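Side-chain contacts in ATP grasp ligase (Microcystis aeruginosa MRC, PDB 5IG9), which probably uses ATP to close ester (macrolactone) rings in the microviridin precursor peptide, as an ATP-grasp ligase: residues Lys152-Ala155 with Gln156-Ala160; Thr189-Asp192 with Leu193-Glu197; Asn231-Gln234 with Leu235-Ala238; Ile283-Pro286 with Asp287-Ile291. One frame throughout, in Å; residues are numbered along the deposited sequence.

Along the chain the four contacts follow one another in series, and none nests in or crosses another. Contact 1 covers the last turn of helix 148-157 and the residues just beyond it. Contact 2 closes turns in the loop between strands 186-187 and 204-208, and it touches contact 1 through packing of that loop on the helix. Contact 3 closes the turn that follows strand 224-231, and contact 4 closes the hairpin of strands 277-284 and 290-296. These last two do not touch, their nearest atoms being about 5 Å apart, but both meet Leu214 at the start of strand 214-221. Contacts 1 and 2 belong with the four-stranded antiparallel sheet, contacts 3 and 4 with the five-stranded one.

Contact 1: Lys152-Ala155 with Gln156-Ala160; sequences KQFA and QEFEA
Lys152 O accepts a hydrogen bond from Gln156 N at 3.0 Å, with an N-H...O angle of 138°. One residue on, Glu157 N reaches Gln153 O in a weak bond of 3.3 Å. The Gln156 side chain starts out over the same carbonyl as its backbone N, CG passing 3.3 Å from Lys152 O, and then runs extended until its amide comes near the Lys152 amine without bonding to it. On another side of the helix Glu157 lays its CG against Phe154 O, while its carboxylate binds Gln50 of the second subunit through OE2.

The apolar part of the contact is the pair of rings one turn apart. Phe154 has CG anti to the backbone N (chi1 -173°), which turns the ring along the helix to meet Phe158. CD2 of Phe158 stands 4.0 Å above one face of the Phe154 ring, off toward the rim, and Phe154 CE1 approaches Phe158 CE2 to 3.6 Å. The planes meet obliquely at 59°. Phe154 O lies at the edge of the Phe158 ring, near its plane. Both rings also rest on Ile163 of strand 163-166, and Phe154 on Phe206 of strand 204-208. With the Phe154 ring cut back to an alanine here, Phe158 is likely to lose its partner and a gap to open between helix and sheet.

Phe158 is the first residue to leave helical geometry. This is an i to i+4 aromatic pair at a helix C-terminus, anchoring the last turn of helix 148-157 on an antiparallel sheet.

Contact 2: Thr189-Asp192 with Leu193-Glu197; sequences TKED and LDNLE
Thr189 O receives the backbone N of Leu193 at 3.1 Å, with the donor tilted 29° from the carbonyl plane, and the Leu193 side chain folds over the same oxygen, CD1 coming within 3.6 Å. The side chain of Thr189 works within its own segment. OG1 accepts from Asp192 N at 3.1 Å, which makes an ST motif, and takes a weaker bond from Glu191 N. Asp192 returns the grip: its OD2 accepts from Thr189 N at 3.2 Å, approached on the anti side, and more weakly from the Thr189 hydroxyl.

Lys190 contributes its carbonyl, which Leu193 N shares as a second, weak acceptor. Its side chain is extended, and Lys190 NZ stays 6.5 Å from Asp194 OD2, not in contact.

At Glu191 the carbonyl takes Asp194 N at 3.1 Å, the donor standing well above the carbonyl plane, as in a tight turn. The Asn195 amide folds back beside this residue, ND2 lying 3.9 Å from Glu191 CG, with the carboxylate and amide planes 73° apart; ND2 makes no hydrogen bond to the carbonyl.

Asp192 closes the series. With CG beside its backbone N (chi1 -69°), the carboxylate swings back to Thr189, while its carbonyl accepts a weak bond from Asn195 N and is brushed by Leu196 CD2.

Leu193 and Leu196 pack on helix 148-157, and an aromatic side chain of another protein chain lies against Asp192 and Leu196. Every hydrogen bond across the two segments is backbone to backbone and no charge pair is made, while the reciprocal bonds of Thr189 and Asp192 probably steady the start of the turns.

Contact 3: Asn231-Gln234 with Leu235-Ala238; sequences NSQQ and LDGA
Asn231 and Gln233 both direct their amides at the carboxylate of Asp236, each to a different oxygen. Asn231 ND2 gives OD2 of Asp236 a weak hydrogen bond of 3.2 Å, the N-H...O angle being only 127° and the two flat groups turned 41° apart. Gln233, its chain extended beyond CG so that the amide reaches across to the acid, brings NE2 to 3.2 Å from Asp236 OD1. This amide is inclined 45° to the carboxylate, so neither amide lies flat against the acid.

The Asn231 amide is used at both ends. CG stands opposite the backbone N, beside the carbonyl carbon, and from there OD1 accepts from Gln233 N at 3.0 Å, forming an Asx turn, while ND2 is turned to Asp236. The carboxylate is shared as well: OD1 takes a weak bond from Ala238 N, 3.3 Å away. Two weak bonds, from Asn231 ND2 and Ala238 N, probably ease the negative charge of Asp236.

The turn follows strand 224-231 and lies at the surface before strand 254-255. On the protein side Asn231 touches Leu214 of strand 214-221 and Gln251, while Gln233 rests on Ala213.

Contact 4: Ile283-Pro286 with Asp287-Ile291; sequences IVTP and DERYI
Val284 and Tyr290 are matched across the strands as a non-hydrogen-bonded pair, side chains on the same face, in a beta hairpin whose strands are joined by a type I turn from Thr285 to Glu288. Glu288 takes a left-handed backbone conformation, Thr285 O accepts from Glu288 N and Thr285 N donates to Arg289 O, the pattern of a G1 beta bulge. In the adjoining hydrogen-bonded pair Ile283 and Ile291 exchange two backbone bonds, the one from Ile291 N nearly straight at 175°.

The Thr285 side chain bridges the turn. Its OG1 sits between the backbone N and the carbonyl carbon (chi1 63°), which aims it across the loop: it donates to Asp287 OD1 at 2.7 Å, meeting that oxygen from above the carboxylate plane, and accepts from Arg289 N at 2.8 Å. In Asp287, CG likewise lies between backbone N and carbonyl carbon (chi1 58°), which brings OD1 to Thr285 OG1. A valine in place of Thr285 would probably leave both Arg289 N and the Asp287 carboxylate without this partner and free the acid to turn away. The methyl CG2 points to Ile291, touching CD1 at 3.7 Å.

Ile283 CG1 packs on Ile291 CB. Tyr290 bonds through OH to Tyr256 OH and shares Leu216 of strand 214-221 with Val284. The two side chains lie alongside each other, Val284 CG1 standing 4.2 Å above one face of the Tyr290 ring and CG2 approaching Tyr290 CE2 to 3.6 Å.

Contact 1: Lys152-Ala155 with Gln156-Ala160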
loop_
_atom_site.group_PDB
_atom_site.type_symbol
_atom_site.label_atom_id
_atom_site.label_comp_id
_atom_site.label_asym_id
_atom_site.label_seq_id
_atom_site.Cartn_x
_atom_site.Cartn_y
_atom_site.Cartn_z
ATOM N N LYS A 152 4.485 -27.219 12.085
ATOM C CA LYS A 152 5.187 -28.437 12.488
ATOM C C LYS A 152 5.406 -29.356 11.295
ATOM O O LYS A 152 6.506 -29.882 11.088
ATOM C CB LYS A 152 4.401 -29.169 13.578
ATOM C CG LYS A 152 4.274 -28.422 14.892
ATOM C CD LYS A 152 5.614 -28.268 15.597
ATOM C CE LYS A 152 6.269 -29.613 15.884
ATOM N NZ LYS A 152 7.262 -29.984 14.838
ATOM N N GLN A 153 4.360 -29.552 10.493
ATOM C CA GLN A 153 4.476 -30.369 9.292
ATOM C C GLN A 153 5.494 -29.782 8.320
ATOM O O GLN A 153 6.216 -30.523 7.642
ATOM C CB GLN A 153 3.104 -30.490 8.633
ATOM C CG GLN A 153 2.857 -31.804 7.935
ATOM C CD GLN A 153 1.384 -32.036 7.672
ATOM O OE1 GLN A 153 0.596 -32.218 8.602
ATOM N NE2 GLN A 153 1.001 -32.018 6.401
ATOM N N PHE A 154 5.574 -28.450 8.248
ATOM C CA PHE A 154 6.507 -27.800 7.332
ATOM C C PHE A 154 7.947 -27.955 7.807
ATOM O O PHE A 154 8.844 -28.243 7.006
ATOM C CB PHE A 154 6.145 -26.321 7.181
ATOM C CG PHE A 154 6.939 -25.598 6.125
ATOM C CD1 PHE A 154 6.597 -25.707 4.787
ATOM C CD2 PHE A 154 8.013 -24.799 6.473
ATOM C CE1 PHE A 154 7.319 -25.042 3.817
ATOM C CE2 PHE A 154 8.737 -24.132 5.506
ATOM C CZ PHE A 154 8.388 -24.254 4.177
ATOM N N ALA A 155 8.188 -27.771 9.106
ATOM C CA ALA A 155 9.546 -27.908 9.623
ATOM C C ALA A 155 10.016 -29.356 9.592
ATOM O O ALA A 155 11.224 -29.614 9.536
ATOM C CB ALA A 155 9.628 -27.357 11.047
ATOM N N GLN A 156 9.084 -30.311 9.618
ATOM C CA GLN A 156 9.468 -31.718 9.620
ATOM C C GLN A 156 9.950 -32.173 8.248
ATOM O O GLN A 156 10.935 -32.913 8.148
ATOM C CB GLN A 156 8.303 -32.585 10.095
ATOM C CG GLN A 156 8.155 -32.670 11.604
ATOM C CD GLN A 156 6.920 -33.452 12.018
ATOM O OE1 GLN A 156 6.036 -33.717 11.201
ATOM N NE2 GLN A 156 6.853 -33.823 13.290
ATOM N N GLU A 157 9.275 -31.753 7.177
ATOM C CA GLU A 157 9.680 -32.235 5.860
ATOM C C GLU A 157 11.002 -31.618 5.415
ATOM O O GLU A 157 11.688 -32.183 4.559
ATOM C CB GLU A 157 8.585 -31.960 4.832
ATOM C CG GLU A 157 8.394 -30.495 4.508
ATOM C CD GLU A 157 7.276 -30.254 3.505
ATOM O OE1 GLU A 157 6.269 -30.993 3.542
ATOM O OE2 GLU A 157 7.408 -29.322 2.678
ATOM N N PHE A 158 11.377 -30.473 5.982
ATOM C CA PHE A 158 12.669 -29.839 5.738
ATOM C C PHE A 158 13.572 -29.957 6.962
ATOM O O PHE A 158 14.291 -29.021 7.315
ATOM C CB PHE A 158 12.496 -28.372 5.347
ATOM C CG PHE A 158 11.770 -28.165 4.045
ATOM C CD1 PHE A 158 12.391 -28.442 2.841
ATOM C CD2 PHE A 158 10.474 -27.670 4.026
ATOM C CE1 PHE A 158 11.736 -28.250 1.647
ATOM C CE2 PHE A 158 9.812 -27.474 2.828
ATOM C CZ PHE A 158 10.448 -27.764 1.637
ATOM N N GLU A 159 13.543 -31.115 7.627
ATOM C CA GLU A 159 14.316 -31.279 8.854
ATOM C C GLU A 159 15.808 -31.381 8.566
ATOM O O GLU A 159 16.627 -30.905 9.358
ATOM C CB GLU A 159 13.840 -32.516 9.617
ATOM C CG GLU A 159 14.425 -32.660 11.014
ATOM C CD GLU A 159 13.947 -33.918 11.715
ATOM O OE1 GLU A 159 14.800 -34.714 12.163
ATOM O OE2 GLU A 159 12.718 -34.116 11.809
ATOM N N ALA A 160 16.180 -31.998 7.440
ATOM C CA ALA A 160 17.593 -32.226 7.150
ATOM C C ALA A 160 18.362 -30.912 7.069
ATOM O O ALA A 160 19.403 -30.748 7.714
ATOM C CB ALA A 160 17.740 -33.021 5.854
#

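Contact 2: Thr189-Asp192 with Leu193-Glu197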
loop_
_atom_site.group_PDB
_atom_site.type_symbol
_atom_site.label_atom_id
_atom_site.label_comp_id
_atom_site.label_asym_id
_atom_site.label_seq_id
_atom_site.Cartn_x
_atom_site.Cartn_y
_atom_site.Cartn_z
ATOM N N THR A 189 14.122 -23.581 16.131
ATOM C CA THR A 189 14.750 -24.693 16.823
ATOM C C THR A 189 13.697 -25.708 17.250
ATOM O O THR A 189 12.493 -25.509 17.068
ATOM C CB THR A 189 15.548 -24.189 18.028
ATOM O OG1 THR A 189 14.655 -23.615 18.989
ATOM C CG2 THR A 189 16.551 -23.130 17.593
ATOM N N LYS A 190 14.175 -26.819 17.812
ATOM C CA LYS A 190 13.275 -27.784 18.432
ATOM C C LYS A 190 12.478 -27.142 19.560
ATOM O O LYS A 190 11.302 -27.470 19.767
ATOM C CB LYS A 190 14.078 -28.981 18.945
ATOM C CG LYS A 190 13.658 -29.489 20.316
ATOM C CD LYS A 190 14.804 -30.211 21.010
ATOM C CE LYS A 190 14.468 -30.500 22.464
ATOM N NZ LYS A 190 15.634 -31.047 23.208
ATOM N N GLU A 191 13.095 -26.213 20.295
ATOM C CA GLU A 191 12.401 -25.550 21.393
ATOM C C GLU A 191 11.367 -24.558 20.874
ATOM O O GLU A 191 10.277 -24.431 21.446
ATOM C CB GLU A 191 13.411 -24.853 22.306
ATOM C CG GLU A 191 12.785 -24.056 23.434
ATOM C CD GLU A 191 13.822 -23.454 24.359
ATOM O OE1 GLU A 191 14.868 -24.104 24.572
ATOM O OE2 GLU A 191 13.599 -22.331 24.861
ATOM N N ASP A 192 11.687 -23.852 19.785
ATOM C CA ASP A 192 10.711 -22.959 19.167
ATOM C C ASP A 192 9.498 -23.720 18.649
ATOM O O ASP A 192 8.396 -23.162 18.588
ATOM C CB ASP A 192 11.364 -22.175 18.030
ATOM C CG ASP A 192 12.378 -21.167 18.522
ATOM O OD1 ASP A 192 12.136 -20.545 19.579
ATOM O OD2 ASP A 192 13.414 -20.991 17.850
ATOM N N LEU A 193 9.675 -24.988 18.272
ATOM C CA LEU A 193 8.556 -25.768 17.762
ATOM C C LEU A 193 7.606 -26.216 18.866
ATOM O O LEU A 193 6.477 -26.618 18.567
ATOM C CB LEU A 193 9.074 -26.980 16.988
ATOM C CG LEU A 193 9.179 -26.853 15.466
ATOM C CD1 LEU A 193 9.474 -25.424 15.040
ATOM C CD2 LEU A 193 10.251 -27.794 14.944
ATOM N N ASP A 194 8.038 -26.168 20.123
ATOM C CA ASP A 194 7.184 -26.502 21.256
ATOM C C ASP A 194 6.465 -25.288 21.830
ATOM O O ASP A 194 5.681 -25.437 22.773
ATOM C CB ASP A 194 8.007 -27.183 22.357
ATOM C CG ASP A 194 8.383 -28.614 22.010
ATOM O OD1 ASP A 194 7.543 -29.328 21.423
ATOM O OD2 ASP A 194 9.519 -29.024 22.328
ATOM N N ASN A 195 6.709 -24.097 21.287
ATOM C CA ASN A 195 6.102 -22.855 21.755
ATOM C C ASN A 195 5.439 -22.124 20.597
ATOM O O ASN A 195 5.598 -20.915 20.412
ATOM C CB ASN A 195 7.146 -21.973 22.432
ATOM C CG ASN A 195 7.906 -22.705 23.515
ATOM O OD1 ASN A 195 7.341 -23.527 24.237
ATOM N ND2 ASN A 195 9.198 -22.421 23.629
ATOM N N LEU A 196 4.669 -22.861 19.801
ATOM C CA LEU A 196 3.990 -22.299 18.641
ATOM C C LEU A 196 2.641 -21.679 18.976
ATOM O O LEU A 196 1.925 -21.270 18.056
ATOM C CB LEU A 196 3.791 -23.375 17.571
ATOM C CG LEU A 196 5.002 -23.892 16.797
ATOM C CD1 LEU A 196 4.527 -24.845 15.717
ATOM C CD2 LEU A 196 5.792 -22.750 16.194
ATOM N N GLU A 197 2.274 -21.601 20.257
ATOM C CA GLU A 197 0.945 -21.124 20.618
ATOM C C GLU A 197 0.759 -19.638 20.338
ATOM O O GLU A 197 -0.382 -19.186 20.194
ATOM C CB GLU A 197 0.671 -21.429 22.091
ATOM C CG GLU A 197 1.704 -20.848 23.036
ATOM C CD GLU A 197 2.098 -21.816 24.130
ATOM O OE1 GLU A 197 3.312 -21.955 24.390
ATOM O OE2 GLU A 197 1.195 -22.444 24.723
#

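Contact 3: Asn231-Gln234 with Leu235-Ala238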
loop_
_atom_site.group_PDB
_atom_site.type_symbol
_atom_site.label_atom_id
_atom_site.label_comp_id
_atom_site.label_asym_id
_atom_site.label_seq_id
_atom_site.Cartn_x
_atom_site.Cartn_y
_atom_site.Cartn_z
ATOM N N ASN A 231 31.148 -15.121 -1.065
ATOM C CA ASN A 231 31.222 -16.467 -0.510
ATOM C C ASN A 231 30.876 -16.400 0.970
ATOM O O ASN A 231 31.664 -15.899 1.780
ATOM C CB ASN A 231 32.611 -17.055 -0.731
ATOM C CG ASN A 231 32.698 -18.516 -0.339
ATOM O OD1 ASN A 231 32.315 -18.905 0.766
ATOM N ND2 ASN A 231 33.203 -19.337 -1.250
ATOM N N SER A 232 29.702 -16.904 1.328
ATOM C CA SER A 232 29.254 -16.906 2.709
ATOM C C SER A 232 29.476 -18.242 3.398
ATOM O O SER A 232 29.076 -18.401 4.558
ATOM C CB SER A 232 27.770 -16.541 2.775
ATOM O OG SER A 232 27.008 -17.419 1.970
ATOM N N GLN A 233 30.101 -19.201 2.717
ATOM C CA GLN A 233 30.299 -20.530 3.281
ATOM C C GLN A 233 31.147 -20.458 4.540
ATOM O O GLN A 233 32.304 -20.029 4.498
ATOM C CB GLN A 233 30.958 -21.447 2.258
ATOM C CG GLN A 233 30.105 -21.765 1.045
ATOM C CD GLN A 233 30.755 -22.795 0.145
ATOM O OE1 GLN A 233 30.604 -24.000 0.351
ATOM N NE2 GLN A 233 31.495 -22.324 -0.852
ATOM N N GLN A 234 30.553 -20.854 5.669
ATOM C CA GLN A 234 31.330 -20.996 6.894
ATOM C C GLN A 234 32.331 -22.138 6.768
ATOM O O GLN A 234 33.451 -22.051 7.286
ATOM C CB GLN A 234 30.393 -21.212 8.081
ATOM C CG GLN A 234 31.078 -21.167 9.436
ATOM C CD GLN A 234 30.104 -21.309 10.593
ATOM O OE1 GLN A 234 28.941 -20.913 10.497
ATOM N NE2 GLN A 234 30.577 -21.882 11.694
ATOM N N LEU A 235 31.949 -23.207 6.075
ATOM C CA LEU A 235 32.846 -24.308 5.730
ATOM C C LEU A 235 32.885 -24.408 4.208
ATOM O O LEU A 235 31.952 -24.928 3.590
ATOM C CB LEU A 235 32.382 -25.616 6.365
ATOM C CG LEU A 235 33.052 -26.897 5.860
ATOM C CD1 LEU A 235 34.560 -26.846 6.076
ATOM C CD2 LEU A 235 32.450 -28.115 6.533
ATOM N N ASP A 236 33.957 -23.900 3.605
ATOM C CA ASP A 236 34.127 -23.941 2.157
ATOM C C ASP A 236 34.855 -25.228 1.782
ATOM O O ASP A 236 35.999 -25.446 2.198
ATOM C CB ASP A 236 34.895 -22.714 1.666
ATOM C CG ASP A 236 34.875 -22.573 0.152
ATOM O OD1 ASP A 236 34.425 -23.514 -0.537
ATOM O OD2 ASP A 236 35.320 -21.518 -0.351
ATOM N N GLY A 237 34.188 -26.077 0.998
ATOM C CA GLY A 237 34.763 -27.371 0.668
ATOM C C GLY A 237 36.004 -27.266 -0.198
ATOM O O GLY A 237 36.991 -27.970 0.033
ATOM N N ALA A 238 35.975 -26.380 -1.198
ATOM C CA ALA A 238 37.075 -26.282 -2.153
ATOM C C ALA A 238 38.375 -25.841 -1.492
ATOM O O ALA A 238 39.460 -26.191 -1.970
ATOM C CB ALA A 238 36.706 -25.318 -3.280
#

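Contact 4: Ile283-Pro286 with Asp287-Ile291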
loop_
_atom_site.group_PDB
_atom_site.type_symbol
_atom_site.label_atom_id
_atom_site.label_comp_id
_atom_site.label_asym_id
_atom_site.label_seq_id
_atom_site.Cartn_x
_atom_site.Cartn_y
_atom_site.Cartn_z
ATOM N N ILE A 283 20.641 -16.894 -4.285
ATOM C CA ILE A 283 21.706 -17.719 -3.735
ATOM C C ILE A 283 22.058 -18.795 -4.753
ATOM O O ILE A 283 21.228 -19.198 -5.575
ATOM C CB ILE A 283 21.329 -18.370 -2.386
ATOM C CG1 ILE A 283 20.079 -19.232 -2.541
ATOM C CG2 ILE A 283 21.132 -17.313 -1.312
ATOM C CD1 ILE A 283 19.713 -19.997 -1.300
ATOM N N VAL A 284 23.303 -19.260 -4.691
ATOM C CA VAL A 284 23.804 -20.309 -5.568
ATOM C C VAL A 284 24.278 -21.467 -4.705
ATOM O O VAL A 284 25.118 -21.285 -3.816
ATOM C CB VAL A 284 24.945 -19.810 -6.473
ATOM C CG1 VAL A 284 25.265 -20.851 -7.537
ATOM C CG2 VAL A 284 24.582 -18.479 -7.110
ATOM N N THR A 285 23.743 -22.649 -4.972
ATOM C CA THR A 285 24.156 -23.846 -4.268
ATOM C C THR A 285 25.559 -24.257 -4.702
ATOM O O THR A 285 26.085 -23.764 -5.703
ATOM C CB THR A 285 23.162 -24.975 -4.531
ATOM O OG1 THR A 285 23.163 -25.306 -5.925
ATOM C CG2 THR A 285 21.761 -24.560 -4.110
ATOM N N PRO A 286 26.211 -25.139 -3.941
ATOM C CA PRO A 286 27.485 -25.698 -4.419
ATOM C C PRO A 286 27.372 -26.391 -5.771
ATOM O O PRO A 286 28.317 -26.315 -6.566
ATOM C CB PRO A 286 27.875 -26.668 -3.298
ATOM C CG PRO A 286 27.268 -26.064 -2.071
ATOM C CD PRO A 286 25.972 -25.443 -2.519
ATOM N N ASP A 287 26.246 -27.046 -6.069
ATOM C CA ASP A 287 26.006 -27.629 -7.384
ATOM C C ASP A 287 25.380 -26.637 -8.366
ATOM O O ASP A 287 24.719 -27.059 -9.323
ATOM C CB ASP A 287 25.135 -28.887 -7.270
ATOM C CG ASP A 287 23.794 -28.626 -6.602
ATOM O OD1 ASP A 287 23.758 -27.888 -5.595
ATOM O OD2 ASP A 287 22.774 -29.169 -7.078
ATOM N N GLU A 288 25.562 -25.334 -8.131
ATOM C CA GLU A 288 25.258 -24.276 -9.100
ATOM C C GLU A 288 23.781 -24.238 -9.493
ATOM O O GLU A 288 23.437 -24.063 -10.664
ATOM C CB GLU A 288 26.142 -24.396 -10.340
ATOM C CG GLU A 288 27.512 -23.770 -10.172
ATOM C CD GLU A 288 28.250 -23.637 -11.487
ATOM O OE1 GLU A 288 28.829 -24.645 -11.948
ATOM O OE2 GLU A 288 28.237 -22.527 -12.067
ATOM N N ARG A 289 22.902 -24.387 -8.508
ATOM C CA ARG A 289 21.484 -24.115 -8.694
ATOM C C ARG A 289 21.182 -22.706 -8.204
ATOM O O ARG A 289 21.604 -22.317 -7.110
ATOM C CB ARG A 289 20.621 -25.132 -7.942
ATOM C CG ARG A 289 20.645 -26.526 -8.539
ATOM C CD ARG A 289 19.895 -27.521 -7.667
ATOM N NE ARG A 289 18.448 -27.314 -7.691
ATOM C CZ ARG A 289 17.607 -28.008 -8.451
ATOM N NH1 ARG A 289 18.063 -28.957 -9.258
ATOM N NH2 ARG A 289 16.308 -27.756 -8.407
ATOM N N TYR A 290 20.463 -21.938 -9.022
ATOM C CA TYR A 290 20.150 -20.549 -8.715
ATOM C C TYR A 290 18.736 -20.464 -8.151
ATOM O O TYR A 290 17.768 -20.819 -8.832
ATOM C CB TYR A 290 20.292 -19.665 -9.954
ATOM C CG TYR A 290 21.713 -19.520 -10.461
ATOM C CD1 TYR A 290 22.273 -20.480 -11.290
ATOM C CD2 TYR A 290 22.491 -18.421 -10.113
ATOM C CE1 TYR A 290 23.568 -20.357 -11.757
ATOM C CE2 TYR A 290 23.788 -18.288 -10.576
ATOM C CZ TYR A 290 24.321 -19.258 -11.399
ATOM O OH TYR A 290 25.612 -19.133 -11.865
ATOM N N ILE A 291 18.624 -19.987 -6.914
ATOM C CA ILE A 291 17.353 -19.876 -6.209
ATOM C C ILE A 291 17.012 -18.401 -6.057
ATOM O O ILE A 291 17.818 -17.623 -5.538
ATOM C CB ILE A 291 17.404 -20.570 -4.837
ATOM C CG1 ILE A 291 17.427 -22.092 -4.996
ATOM C CG2 ILE A 291 16.229 -20.141 -3.970
ATOM C CD1 ILE A 291 18.810 -22.682 -5.162
#